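Local coordinates for protein endonuclease NucS (Pyrococcus abyssi, PDB 2VLD) that cleaves branched DNA at its 3' and 5' single-stranded ends, binding single-stranded DNA and working as a homodimer that interacts with PCNA, at residues T30-C35 with D51-I56; P147-K152 with D160-D165; G168-L173 with E201-I206; A184-K189 with K217-K222. The protein carries 2 engineered substitutions. All coordinates share one frame; numbering follows the deposited sequence.

In the fold
Interaction 1 lies in the N-terminal PH-like domain, the other three in the C-terminal PD-(D/E)XK nuclease domain. The centres of interactions 1 and 3 are about 50 Å apart, on opposite sides of the chain's centre. Interactions 2 and 3 follow in series and share one mixed sheet, in which strands 157-164 and 170-175 are neighbours; their centres are about 10 Å apart. The segments of interactions 3 and 4 alternate along the chain, because helix 182-199 connects strands 170-175 and 203-209. Met188, an engineered residue, touches Gly205 and Ile206, joining the helix pair to the sheet. DNA binding and cleavage thus fall to separate domains, and interactions 1 and 2 both touch the second subunit of the homodimer.

Interaction 1. Residues T30-C35 with D51-I56; sequences TIFARC and DRIIII
Arg34 and Asp51 face each other across antiparallel strands 28-40 and 50-56 in the sheet of the N-terminal PH-like domain. Arg34 NE and Asp51 OD1 form a weak salt bridge at 3.5 Å, with the guanidinium and carboxylate planes turned 74° apart. The same face carries Thr30, Phe32 and Ile53: Thr30 CG2 lies 3.7 Å from Ile53 CG2, and Phe32 CD2 lies 4.2 Å from Ile53 CG1. On the reverse face Ile31 and Ile54 meet through their CB atoms, their backbones joined by a pair of hydrogen bonds, Ile31 N to Ile54 O and Ile54 N to Ile31 O. The extended chain of Arg52 runs past Cys35, putting Arg52 CD 3.8 Å from Cys35 SG and directing a weak bond of 3.7 Å from Arg52 NH1 to that sulfur, while Gly48 O holds Arg52 NH2. The face with Phe32 meets the second subunit, where the ring of Phe113 of that subunit stands nearly perpendicular to that of Phe32. An alanine in place of Arg34 would probably leave the carboxylate of Glu116 of the second subunit, which pairs with Arg34 NH2, without its cationic mate. The backbone N of that same glutamate bonds to Asp51 OD2.

Interaction 2. Residues P147-K152 with D160-D165; sequences PIYREK and DVMGVD
The ring of Tyr149, which meets Met162 across a beta hairpin of the nuclease domain, is sandwiched by its own strand: Ile148 CG2 sits 3.5 Å above the centre of one face and Lys152 CE 3.7 Å above the other. Met162, a selenomethionine, runs alongside the ring in the same direction, and its CE reaches Tyr149 CE1 obliquely at 3.7 Å. Their backbones form a classic beta bulge, in which Met162 O accepts from two successive backbone donors: Ile148 N at 2.8 Å, on a lone pair, and Tyr149 N at 2.9 Å, also in the carbonyl plane. The extra residue shifts the register between Pro147 and Tyr149. Val161 points to the reverse face, where its CG1, anti to the backbone N (chi1 172°), lies 3.9 Å from Pro147 CB; Ala131 of helix 127-136 packs on the same valine. Toward the hairpin turn, Glu151 and Lys152 both face Val159 in a G1 bulge, and Glu151 adopts positive phi. Asp160 OD1 forms a salt bridge with Lys44 of the second subunit, and OD2 accepts Leu175 N. Its backbone remains in the hairpin, Asp160 O receiving Glu151 N at 2.8 Å from a position 38° out of the carbonyl plane.

Interaction 3. Residues G168-L173 with E201-I206; sequences GNIVVL and ENVRGI
Arg204 NH2, 4.0 Å from Val171 CG2 across the parallel strands 170-175 and 203-209, is gripped by two carboxylates, those of Glu142 and Asp165, while Glu226 takes Arg204 NH1. The Val171 methyl lies over one face of the guanidinium, so acids meet both terminal nitrogens and hydrocarbon backs one face. A bend at chi3 (-80°) swings the guanidinium across toward Val171. The backbone ladder is regular: Arg204 N to Ile170 O at 2.8 Å, then Val172 N to Arg204 O and Ile206 N to Val172 O. Farther along this face Leu173 CD2 reaches Ile206 CB at 3.7 Å, and Ile206 CD1 meets Val171 CG1. On the reverse face Ile170, Val172 and Val203 pack beneath helix 182-199, which connects the strands in a beta-alpha-beta crossover. Before the strands begin, the amide planes of Asn169 and Asn202 stand 66° apart, with Asn169 OD1 3.6 Å from Asn202 CG. An alanine in place of Asn169 would probably open a gap beside Asn202 and leave its side chain freer to turn. With three carboxylates about one guanidinium, the arginine's charge is probably fully balanced, tying the start of strand 203-209 to surrounding loops and strand 226-229.

Interaction 4. Residues A184-K189 with K217-K222; sequences AVSQMK and KKLLEK. Engineered in segment 184-189: Met188 (natural residue Leu).
Leu220 reaches Val185 because its CG stands anti to the carbonyl carbon (chi1 -78°) and its chain then extends, carrying CD2 across to the neighbouring helix. Helices 182-199 and 214-223 belong to successive crossovers of the nuclease domain's mixed sheet and lie side by side, their short axes 9.8 Å apart at closest approach and inclined at 27°. Val185 is central to the contact. Its CG1 touches Leu220 CD2 at 3.7 Å and Leu219 CG at 3.9 Å, so one methyl bridges two successive leucines, while its CG2 lies against Leu220 CG. The valine and Leu219 slide past each other in opposite directions, whereas Leu220 slants across the valine. Met188, an engineered selenomethionine where the natural residue is leucine, begins extended and then bends at chi3 (71°), which swings its CE to Leu220 CD2 at 3.6 Å, the two side chains crossing at about a right angle. Leu220 CD2 is therefore shared between Val185 and Met188. Leu207 of strand 203-209 packs against both of those residues, and Leu212 and Leu225 also touch Leu220, so the helix pair closes a hydrophobic layer over the sheet. Farther along, a salt bridge from Lys189 to Glu223 adds a charged tie between the same two helices, and Asp193 shares that lysine. At the partly exposed margin Ser186 turns its hydroxyl back to Leu182 O within its own helix, and Ser186 OG rests 3.9 Å from Leu219 CD2.

Interaction 1. Residues T30-C35 with D51-I56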
loop_
_atom_site.group_PDB
_atom_site.type_symbol
_atom_site.label_atom_id
_atom_site.label_comp_id
_atom_site.label_asym_id
_atom_site.label_seq_id
_atom_site.Cartn_x
_atom_site.Cartn_y
_atom_site.Cartn_z
ATOM N N THR A 30 2.382 10.882 -0.983
ATOM C CA THR A 30 3.031 9.853 -0.173
ATOM C C THR A 30 3.920 10.529 0.865
ATOM O O THR A 30 4.905 11.190 0.517
ATOM C CB THR A 30 3.874 8.885 -1.016
ATOM O OG1 THR A 30 3.065 8.306 -2.038
ATOM C CG2 THR A 30 4.445 7.761 -0.150
ATOM N N ILE A 31 3.573 10.364 2.138
ATOM C CA ILE A 31 4.339 10.955 3.213
ATOM C C ILE A 31 5.123 9.861 3.930
ATOM O O ILE A 31 4.592 8.791 4.245
ATOM C CB ILE A 31 3.413 11.689 4.200
ATOM C CG1 ILE A 31 2.715 12.857 3.497
ATOM C CG2 ILE A 31 4.196 12.200 5.389
ATOM C CD1 ILE A 31 1.330 13.201 4.066
ATOM N N PHE A 32 6.399 10.127 4.164
ATOM C CA PHE A 32 7.196 9.338 5.088
ATOM C C PHE A 32 7.330 10.168 6.356
ATOM O O PHE A 32 7.797 11.311 6.310
ATOM C CB PHE A 32 8.560 9.056 4.479
ATOM C CG PHE A 32 8.489 8.599 3.072
ATOM C CD1 PHE A 32 8.167 9.494 2.054
ATOM C CD2 PHE A 32 8.726 7.269 2.753
ATOM C CE1 PHE A 32 8.080 9.073 0.737
ATOM C CE2 PHE A 32 8.642 6.827 1.435
ATOM C CZ PHE A 32 8.320 7.730 0.422
ATOM N N ALA A 33 6.903 9.605 7.481
ATOM C CA ALA A 33 6.824 10.375 8.721
ATOM C C ALA A 33 6.809 9.518 9.970
ATOM O O ALA A 33 6.198 8.450 9.999
ATOM C CB ALA A 33 5.582 11.281 8.709
ATOM N N ARG A 34 7.493 10.002 11.005
ATOM C CA ARG A 34 7.263 9.521 12.362
ATOM C C ARG A 34 5.979 10.208 12.773
ATOM O O ARG A 34 5.782 11.400 12.506
ATOM C CB ARG A 34 8.412 9.875 13.295
ATOM C CG ARG A 34 8.281 9.260 14.693
ATOM C CD ARG A 34 9.597 9.328 15.496
ATOM N NE ARG A 34 10.391 8.112 15.297
ATOM C CZ ARG A 34 10.502 7.124 16.187
ATOM N NH1 ARG A 34 9.889 7.197 17.365
ATOM N NH2 ARG A 34 11.240 6.058 15.900
ATOM N N CYS A 35 5.087 9.445 13.384
ATOM C CA CYS A 35 3.727 9.900 13.596
ATOM C C CYS A 35 3.091 8.972 14.576
ATOM O O CYS A 35 3.702 7.989 14.993
ATOM C CB CYS A 35 2.936 9.820 12.276
ATOM S SG CYS A 35 2.852 8.143 11.532
ATOM N N ASP A 51 7.671 4.944 12.580
ATOM C CA ASP A 51 7.865 5.369 11.199
ATOM C C ASP A 51 6.863 4.673 10.265
ATOM O O ASP A 51 6.768 3.444 10.233
ATOM C CB ASP A 51 9.307 5.130 10.757
ATOM C CG ASP A 51 10.319 5.738 11.709
ATOM O OD1 ASP A 51 10.199 6.934 12.058
ATOM O OD2 ASP A 51 11.249 5.013 12.118
ATOM N N ARG A 52 6.108 5.473 9.525
ATOM C CA ARG A 52 5.058 4.957 8.668
ATOM C C ARG A 52 5.068 5.650 7.309
ATOM O O ARG A 52 5.646 6.734 7.163
ATOM C CB ARG A 52 3.697 5.119 9.342
ATOM C CG ARG A 52 3.552 4.283 10.602
ATOM C CD ARG A 52 2.191 4.418 11.295
ATOM N NE ARG A 52 2.238 3.623 12.514
ATOM C CZ ARG A 52 2.558 4.082 13.724
ATOM N NH1 ARG A 52 2.800 5.381 13.918
ATOM N NH2 ARG A 52 2.615 3.236 14.752
ATOM N N ILE A 53 4.454 4.999 6.323
ATOM C CA ILE A 53 4.274 5.558 4.990
ATOM C C ILE A 53 2.779 5.729 4.779
ATOM O O ILE A 53 2.010 4.793 5.022
ATOM C CB ILE A 53 4.804 4.619 3.895
ATOM C CG1 ILE A 53 6.258 4.239 4.179
ATOM C CG2 ILE A 53 4.699 5.291 2.552
ATOM C CD1 ILE A 53 6.867 3.302 3.161
ATOM N N ILE A 54 2.376 6.911 4.331
ATOM C CA ILE A 54 0.975 7.268 4.247
ATOM C C ILE A 54 0.665 7.680 2.812
ATOM O O ILE A 54 1.305 8.607 2.278
ATOM C CB ILE A 54 0.645 8.452 5.198
ATOM C CG1 ILE A 54 0.798 8.046 6.665
ATOM C CG2 ILE A 54 -0.768 8.960 4.965
ATOM C CD1 ILE A 54 2.079 8.493 7.297
ATOM N N ILE A 55 -0.324 7.022 2.202
ATOM C CA ILE A 55 -0.640 7.217 0.793
ATOM C C ILE A 55 -2.054 7.779 0.651
ATOM O O ILE A 55 -3.013 7.209 1.166
ATOM C CB ILE A 55 -0.456 5.896 0.003
ATOM C CG1 ILE A 55 1.014 5.470 0.038
ATOM C CG2 ILE A 55 -0.893 6.049 -1.436
ATOM C CD1 ILE A 55 1.296 4.081 -0.505
ATOM N N ILE A 56 -2.174 8.912 -0.025
ATOM C CA ILE A 56 -3.455 9.557 -0.192
ATOM C C ILE A 56 -3.694 9.660 -1.687
ATOM O O ILE A 56 -2.934 10.306 -2.416
ATOM C CB ILE A 56 -3.485 10.975 0.452
ATOM C CG1 ILE A 56 -3.000 10.926 1.910
ATOM C CG2 ILE A 56 -4.876 11.585 0.346
ATOM C CD1 ILE A 56 -2.695 12.298 2.516
#

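Interaction 2. Residues P147-K152 with D160-D165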
loop_
_atom_site.group_PDB
_atom_site.type_symbol
_atom_site.label_atom_id
_atom_site.label_comp_id
_atom_site.label_asym_id
_atom_site.label_seq_id
_atom_site.Cartn_x
_atom_site.Cartn_y
_atom_site.Cartn_z
ATOM N N PRO A 147 0.598 -29.582 -30.768
ATOM C CA PRO A 147 0.384 -28.785 -29.559
ATOM C C PRO A 147 -0.360 -29.612 -28.516
ATOM O O PRO A 147 -1.291 -30.329 -28.850
ATOM C CB PRO A 147 -0.449 -27.599 -30.060
ATOM C CG PRO A 147 -1.121 -28.091 -31.329
ATOM C CD PRO A 147 -0.330 -29.241 -31.865
ATOM N N ILE A 148 0.065 -29.535 -27.265
ATOM C CA ILE A 148 -0.477 -30.408 -26.237
ATOM C C ILE A 148 -1.150 -29.644 -25.110
ATOM O O ILE A 148 -2.298 -29.930 -24.757
ATOM C CB ILE A 148 0.616 -31.354 -25.666
ATOM C CG1 ILE A 148 1.313 -32.116 -26.803
ATOM C CG2 ILE A 148 0.012 -32.330 -24.675
ATOM C CD1 ILE A 148 2.412 -33.061 -26.347
ATOM N N TYR A 149 -0.438 -28.667 -24.553
ATOM C CA TYR A 149 -0.884 -27.979 -23.343
ATOM C C TYR A 149 -1.109 -26.505 -23.591
ATOM O O TYR A 149 -0.442 -25.920 -24.421
ATOM C CB TYR A 149 0.152 -28.127 -22.227
ATOM C CG TYR A 149 0.584 -29.533 -21.917
ATOM C CD1 TYR A 149 1.796 -30.020 -22.389
ATOM C CD2 TYR A 149 -0.204 -30.370 -21.130
ATOM C CE1 TYR A 149 2.221 -31.314 -22.090
ATOM C CE2 TYR A 149 0.203 -31.662 -20.830
ATOM C CZ TYR A 149 1.415 -32.126 -21.320
ATOM O OH TYR A 149 1.820 -33.400 -21.043
ATOM N N ARG A 150 -2.044 -25.913 -22.855
ATOM C CA ARG A 150 -2.272 -24.466 -22.839
ATOM C C ARG A 150 -2.051 -23.937 -21.442
ATOM O O ARG A 150 -2.479 -24.572 -20.481
ATOM C CB ARG A 150 -3.717 -24.158 -23.149
ATOM C CG ARG A 150 -4.099 -24.334 -24.539
ATOM C CD ARG A 150 -5.470 -23.820 -24.657
ATOM N NE ARG A 150 -6.141 -24.390 -25.804
ATOM C CZ ARG A 150 -6.673 -23.669 -26.778
ATOM N NH1 ARG A 150 -6.599 -22.334 -26.728
ATOM N NH2 ARG A 150 -7.285 -24.283 -27.791
ATOM N N GLU A 151 -1.440 -22.761 -21.320
ATOM C CA GLU A 151 -1.170 -22.172 -20.004
ATOM C C GLU A 151 -0.557 -23.219 -19.075
ATOM O O GLU A 151 -1.056 -23.469 -17.979
ATOM C CB GLU A 151 -2.446 -21.592 -19.390
ATOM C CG GLU A 151 -3.074 -20.478 -20.209
ATOM C CD GLU A 151 -4.152 -19.704 -19.429
ATOM O OE1 GLU A 151 -3.825 -19.082 -18.380
ATOM O OE2 GLU A 151 -5.323 -19.707 -19.876
ATOM N N LYS A 152 0.515 -23.843 -19.537
ATOM C CA LYS A 152 1.075 -24.997 -18.852
ATOM C C LYS A 152 2.008 -24.542 -17.731
ATOM O O LYS A 152 2.989 -23.837 -17.983
ATOM C CB LYS A 152 1.793 -25.921 -19.852
ATOM C CG LYS A 152 2.430 -27.178 -19.253
ATOM C CD LYS A 152 1.393 -28.154 -18.716
ATOM C CE LYS A 152 2.042 -29.447 -18.262
ATOM N NZ LYS A 152 1.028 -30.326 -17.619
ATOM N N ASP A 160 2.552 -20.471 -22.754
ATOM C CA ASP A 160 1.291 -20.214 -23.484
ATOM C C ASP A 160 0.721 -21.467 -24.136
ATOM O O ASP A 160 -0.371 -21.904 -23.794
ATOM C CB ASP A 160 1.486 -19.097 -24.524
ATOM C CG ASP A 160 1.774 -17.740 -23.879
ATOM O OD1 ASP A 160 1.549 -17.621 -22.655
ATOM O OD2 ASP A 160 2.215 -16.787 -24.574
ATOM N N VAL A 161 1.477 -22.020 -25.087
ATOM C CA VAL A 161 1.257 -23.353 -25.632
ATOM C C VAL A 161 2.562 -24.172 -25.506
ATOM O O VAL A 161 3.662 -23.652 -25.717
ATOM C CB VAL A 161 0.843 -23.285 -27.099
ATOM C CG1 VAL A 161 0.816 -24.685 -27.723
ATOM C CG2 VAL A 161 -0.515 -22.614 -27.236
HETATM N N MSE A 162 2.432 -25.440 -25.134
HETATM C CA MSE A 162 3.559 -26.362 -25.129
HETATM C C MSE A 162 3.168 -27.578 -25.939
HETATM O O MSE A 162 2.018 -28.041 -25.875
HETATM C CB MSE A 162 3.959 -26.760 -23.712
HETATM C CG MSE A 162 5.206 -27.611 -23.647
HETATM SE SE MSE A 162 5.819 -27.847 -21.795
HETATM C CE MSE A 162 5.558 -29.762 -21.559
ATOM N N GLY A 163 4.122 -28.065 -26.722
ATOM C CA GLY A 163 3.908 -29.228 -27.548
ATOM C C GLY A 163 5.178 -29.994 -27.819
ATOM O O GLY A 163 6.188 -29.838 -27.130
ATOM N N VAL A 164 5.109 -30.827 -28.848
ATOM C CA VAL A 164 6.212 -31.669 -29.239
ATOM C C VAL A 164 6.298 -31.579 -30.760
ATOM O O VAL A 164 5.261 -31.526 -31.438
ATOM C CB VAL A 164 5.987 -33.106 -28.697
ATOM C CG1 VAL A 164 5.405 -34.050 -29.760
ATOM C CG2 VAL A 164 7.271 -33.662 -28.106
ATOM N N ASP A 165 7.514 -31.507 -31.298
ATOM C CA ASP A 165 7.685 -31.425 -32.757
ATOM C C ASP A 165 7.838 -32.800 -33.423
ATOM O O ASP A 165 7.774 -33.828 -32.750
ATOM C CB ASP A 165 8.854 -30.494 -33.135
ATOM C CG ASP A 165 10.219 -31.056 -32.747
ATOM O OD1 ASP A 165 10.291 -32.208 -32.274
ATOM O OD2 ASP A 165 11.232 -30.343 -32.916
#

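Interaction 3. Residues G168-L173 with E201-I206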
loop_
_atom_site.group_PDB
_atom_site.type_symbol
_atom_site.label_atom_id
_atom_site.label_comp_id
_atom_site.label_asym_id
_atom_site.label_seq_id
_atom_site.Cartn_x
_atom_site.Cartn_y
_atom_site.Cartn_z
ATOM N N GLY A 168 10.166 -35.277 -31.796
ATOM C CA GLY A 168 9.852 -35.547 -30.393
ATOM C C GLY A 168 10.442 -34.557 -29.402
ATOM O O GLY A 168 10.365 -34.775 -28.191
ATOM N N ASN A 169 11.039 -33.479 -29.912
ATOM C CA ASN A 169 11.546 -32.384 -29.076
ATOM C C ASN A 169 10.402 -31.598 -28.450
ATOM O O ASN A 169 9.354 -31.408 -29.070
ATOM C CB ASN A 169 12.389 -31.400 -29.902
ATOM C CG ASN A 169 13.632 -32.030 -30.491
ATOM O OD1 ASN A 169 14.418 -32.664 -29.779
ATOM N ND2 ASN A 169 13.832 -31.837 -31.796
ATOM N N ILE A 170 10.615 -31.117 -27.234
ATOM C CA ILE A 170 9.636 -30.247 -26.596
ATOM C C ILE A 170 9.702 -28.859 -27.215
ATOM O O ILE A 170 10.777 -28.274 -27.344
ATOM C CB ILE A 170 9.812 -30.213 -25.062
ATOM C CG1 ILE A 170 9.202 -31.480 -24.466
ATOM C CG2 ILE A 170 9.160 -28.974 -24.464
ATOM C CD1 ILE A 170 9.579 -31.737 -23.050
ATOM N N VAL A 171 8.543 -28.357 -27.629
ATOM C CA VAL A 171 8.447 -27.041 -28.221
ATOM C C VAL A 171 7.631 -26.146 -27.315
ATOM O O VAL A 171 6.467 -26.433 -27.010
ATOM C CB VAL A 171 7.803 -27.086 -29.619
ATOM C CG1 VAL A 171 7.453 -25.676 -30.109
ATOM C CG2 VAL A 171 8.722 -27.789 -30.605
ATOM N N VAL A 172 8.263 -25.057 -26.893
ATOM C CA VAL A 172 7.606 -23.984 -26.163
ATOM C C VAL A 172 7.147 -22.895 -27.133
ATOM O O VAL A 172 7.943 -22.419 -27.933
ATOM C CB VAL A 172 8.581 -23.397 -25.136
ATOM C CG1 VAL A 172 8.078 -22.081 -24.584
ATOM C CG2 VAL A 172 8.767 -24.363 -24.039
ATOM N N LEU A 173 5.872 -22.519 -27.074
ATOM C CA LEU A 173 5.367 -21.339 -27.805
ATOM C C LEU A 173 5.020 -20.199 -26.849
ATOM O O LEU A 173 4.303 -20.391 -25.866
ATOM C CB LEU A 173 4.123 -21.658 -28.637
ATOM C CG LEU A 173 4.084 -22.737 -29.712
ATOM C CD1 LEU A 173 2.736 -22.673 -30.430
ATOM C CD2 LEU A 173 5.228 -22.597 -30.698
ATOM N N GLU A 201 18.998 -30.657 -23.662
ATOM C CA GLU A 201 19.251 -29.543 -24.572
ATOM C C GLU A 201 18.235 -29.438 -25.716
ATOM O O GLU A 201 18.184 -28.417 -26.410
ATOM C CB GLU A 201 20.685 -29.627 -25.120
ATOM C CG GLU A 201 21.277 -28.298 -25.613
ATOM C CD GLU A 201 21.697 -27.357 -24.482
ATOM O OE1 GLU A 201 21.603 -27.741 -23.292
ATOM O OE2 GLU A 201 22.126 -26.223 -24.789
ATOM N N ASN A 202 17.425 -30.479 -25.904
ATOM C CA ASN A 202 16.480 -30.515 -27.023
ATOM C C ASN A 202 15.081 -29.988 -26.706
ATOM O O ASN A 202 14.096 -30.736 -26.657
ATOM C CB ASN A 202 16.427 -31.909 -27.650
ATOM C CG ASN A 202 17.699 -32.260 -28.399
ATOM O OD1 ASN A 202 18.461 -31.384 -28.829
ATOM N ND2 ASN A 202 17.931 -33.550 -28.563
ATOM N N VAL A 203 15.028 -28.679 -26.491
ATOM C CA VAL A 203 13.804 -27.941 -26.237
ATOM C C VAL A 203 13.870 -26.731 -27.145
ATOM O O VAL A 203 14.868 -26.010 -27.151
ATOM C CB VAL A 203 13.724 -27.466 -24.763
ATOM C CG1 VAL A 203 12.625 -26.421 -24.576
ATOM C CG2 VAL A 203 13.515 -28.639 -23.826
ATOM N N ARG A 204 12.819 -26.506 -27.920
ATOM C CA ARG A 204 12.798 -25.362 -28.823
ATOM C C ARG A 204 11.879 -24.264 -28.317
ATOM O O ARG A 204 10.851 -24.530 -27.695
ATOM C CB ARG A 204 12.413 -25.791 -30.237
ATOM C CG ARG A 204 13.395 -26.768 -30.840
ATOM C CD ARG A 204 13.417 -26.690 -32.334
ATOM N NE ARG A 204 12.309 -27.428 -32.906
ATOM C CZ ARG A 204 11.439 -26.925 -33.774
ATOM N NH1 ARG A 204 11.549 -25.680 -34.204
ATOM N NH2 ARG A 204 10.460 -27.687 -34.230
ATOM N N GLY A 205 12.268 -23.025 -28.580
ATOM C CA GLY A 205 11.450 -21.886 -28.230
ATOM C C GLY A 205 11.038 -21.139 -29.475
ATOM O O GLY A 205 11.876 -20.582 -30.174
ATOM N N ILE A 206 9.744 -21.143 -29.763
ATOM C CA ILE A 206 9.219 -20.381 -30.890
ATOM C C ILE A 206 8.334 -19.233 -30.409
ATOM O O ILE A 206 7.323 -19.451 -29.738
ATOM C CB ILE A 206 8.421 -21.257 -31.884
ATOM C CG1 ILE A 206 9.279 -22.420 -32.405
ATOM C CG2 ILE A 206 7.896 -20.392 -33.034
ATOM C CD1 ILE A 206 8.500 -23.532 -33.114
#

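Interaction 4. Residues A184-K189 with K217-K222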
loop_
_atom_site.group_PDB
_atom_site.type_symbol
_atom_site.label_atom_id
_atom_site.label_comp_id
_atom_site.label_asym_id
_atom_site.label_seq_id
_atom_site.Cartn_x
_atom_site.Cartn_y
_atom_site.Cartn_z
ATOM N N ALA A 184 9.418 -10.026 -24.317
ATOM C CA ALA A 184 8.824 -11.272 -24.786
ATOM C C ALA A 184 9.882 -12.358 -24.953
ATOM O O ALA A 184 9.742 -13.450 -24.407
ATOM C CB ALA A 184 8.075 -11.052 -26.079
ATOM N N VAL A 185 10.951 -12.048 -25.682
ATOM C CA VAL A 185 11.994 -13.036 -25.944
ATOM C C VAL A 185 12.622 -13.537 -24.639
ATOM O O VAL A 185 12.796 -14.741 -24.460
ATOM C CB VAL A 185 13.066 -12.505 -26.940
ATOM C CG1 VAL A 185 14.187 -13.527 -27.147
ATOM C CG2 VAL A 185 12.428 -12.182 -28.277
ATOM N N SER A 186 12.936 -12.618 -23.728
ATOM C CA SER A 186 13.502 -12.961 -22.416
ATOM C C SER A 186 12.549 -13.823 -21.598
ATOM O O SER A 186 12.976 -14.755 -20.897
ATOM C CB SER A 186 13.808 -11.693 -21.621
ATOM O OG SER A 186 14.613 -10.810 -22.377
ATOM N N GLN A 187 11.259 -13.495 -21.685
ATOM C CA GLN A 187 10.225 -14.277 -21.030
ATOM C C GLN A 187 10.292 -15.712 -21.566
ATOM O O GLN A 187 10.500 -16.665 -20.804
ATOM C CB GLN A 187 8.842 -13.620 -21.201
ATOM C CG GLN A 187 7.755 -14.227 -20.309
ATOM C CD GLN A 187 6.535 -13.317 -20.036
ATOM O OE1 GLN A 187 6.662 -12.258 -19.408
ATOM N NE2 GLN A 187 5.346 -13.762 -20.462
HETATM N N MSE A 188 10.193 -15.860 -22.885
HETATM C CA MSE A 188 10.258 -17.179 -23.493
HETATM C C MSE A 188 11.560 -17.917 -23.164
HETATM O O MSE A 188 11.544 -19.126 -22.874
HETATM C CB MSE A 188 10.078 -17.091 -24.997
HETATM C CG MSE A 188 10.056 -18.454 -25.638
HETATM SE SE MSE A 188 9.597 -18.335 -27.514
HETATM C CE MSE A 188 11.245 -17.539 -28.152
ATOM N N LYS A 189 12.677 -17.191 -23.213
ATOM C CA LYS A 189 13.977 -17.753 -22.857
ATOM C C LYS A 189 13.922 -18.439 -21.502
ATOM O O LYS A 189 14.347 -19.582 -21.371
ATOM C CB LYS A 189 15.069 -16.680 -22.862
ATOM C CG LYS A 189 16.443 -17.224 -22.505
ATOM C CD LYS A 189 17.544 -16.174 -22.605
ATOM C CE LYS A 189 18.823 -16.629 -21.882
ATOM N NZ LYS A 189 19.296 -17.983 -22.321
ATOM N N LYS A 217 14.388 -9.852 -32.758
ATOM C CA LYS A 217 14.992 -10.701 -33.794
ATOM C C LYS A 217 16.450 -11.016 -33.466
ATOM O O LYS A 217 16.924 -12.135 -33.695
ATOM C CB LYS A 217 14.879 -10.031 -35.171
ATOM C CG LYS A 217 15.270 -10.930 -36.357
ATOM C CD LYS A 217 14.901 -10.328 -37.725
ATOM C CE LYS A 217 15.845 -9.200 -38.168
ATOM N NZ LYS A 217 17.242 -9.646 -38.435
ATOM N N LYS A 218 17.138 -10.021 -32.906
ATOM C CA LYS A 218 18.543 -10.134 -32.530
ATOM C C LYS A 218 18.737 -11.141 -31.407
ATOM O O LYS A 218 19.424 -12.146 -31.585
ATOM C CB LYS A 218 19.096 -8.772 -32.102
ATOM C CG LYS A 218 20.414 -8.393 -32.763
ATOM C CD LYS A 218 20.162 -7.589 -34.027
ATOM C CE LYS A 218 21.429 -7.399 -34.811
ATOM N NZ LYS A 218 21.737 -8.604 -35.634
ATOM N N LEU A 219 18.111 -10.876 -30.263
ATOM C CA LEU A 219 18.255 -11.733 -29.093
ATOM C C LEU A 219 17.790 -13.163 -29.361
ATOM O O LEU A 219 18.301 -14.102 -28.760
ATOM C CB LEU A 219 17.542 -11.132 -27.876
ATOM C CG LEU A 219 17.679 -11.847 -26.525
ATOM C CD1 LEU A 219 19.125 -12.052 -26.117
ATOM C CD2 LEU A 219 16.929 -11.097 -25.440
ATOM N N LEU A 220 16.838 -13.323 -30.277
ATOM C CA LEU A 220 16.414 -14.651 -30.709
ATOM C C LEU A 220 17.560 -15.389 -31.395
ATOM O O LEU A 220 17.927 -16.493 -30.982
ATOM C CB LEU A 220 15.209 -14.579 -31.654
ATOM C CG LEU A 220 13.780 -14.354 -31.162
ATOM C CD1 LEU A 220 12.845 -14.280 -32.358
ATOM C CD2 LEU A 220 13.319 -15.443 -30.204
ATOM N N GLU A 221 18.120 -14.774 -32.438
ATOM C CA GLU A 221 19.234 -15.366 -33.179
ATOM C C GLU A 221 20.361 -15.682 -32.214
ATOM O O GLU A 221 20.863 -16.807 -32.167
ATOM C CB GLU A 221 19.744 -14.405 -34.248
ATOM C CG GLU A 221 18.902 -14.322 -35.509
ATOM C CD GLU A 221 19.286 -13.125 -36.368
ATOM O OE1 GLU A 221 20.479 -12.742 -36.374
ATOM O OE2 GLU A 221 18.392 -12.560 -37.034
ATOM N N LYS A 222 20.729 -14.667 -31.438
ATOM C CA LYS A 222 21.760 -14.758 -30.415
ATOM C C LYS A 222 21.539 -15.926 -29.460
ATOM O O LYS A 222 22.494 -16.434 -28.871
ATOM C CB LYS A 222 21.788 -13.453 -29.618
ATOM C CG LYS A 222 22.964 -13.297 -28.658
ATOM C CD LYS A 222 22.672 -12.233 -27.599
ATOM C CE LYS A 222 22.734 -10.817 -28.162
ATOM N NZ LYS A 222 22.110 -9.841 -27.231
#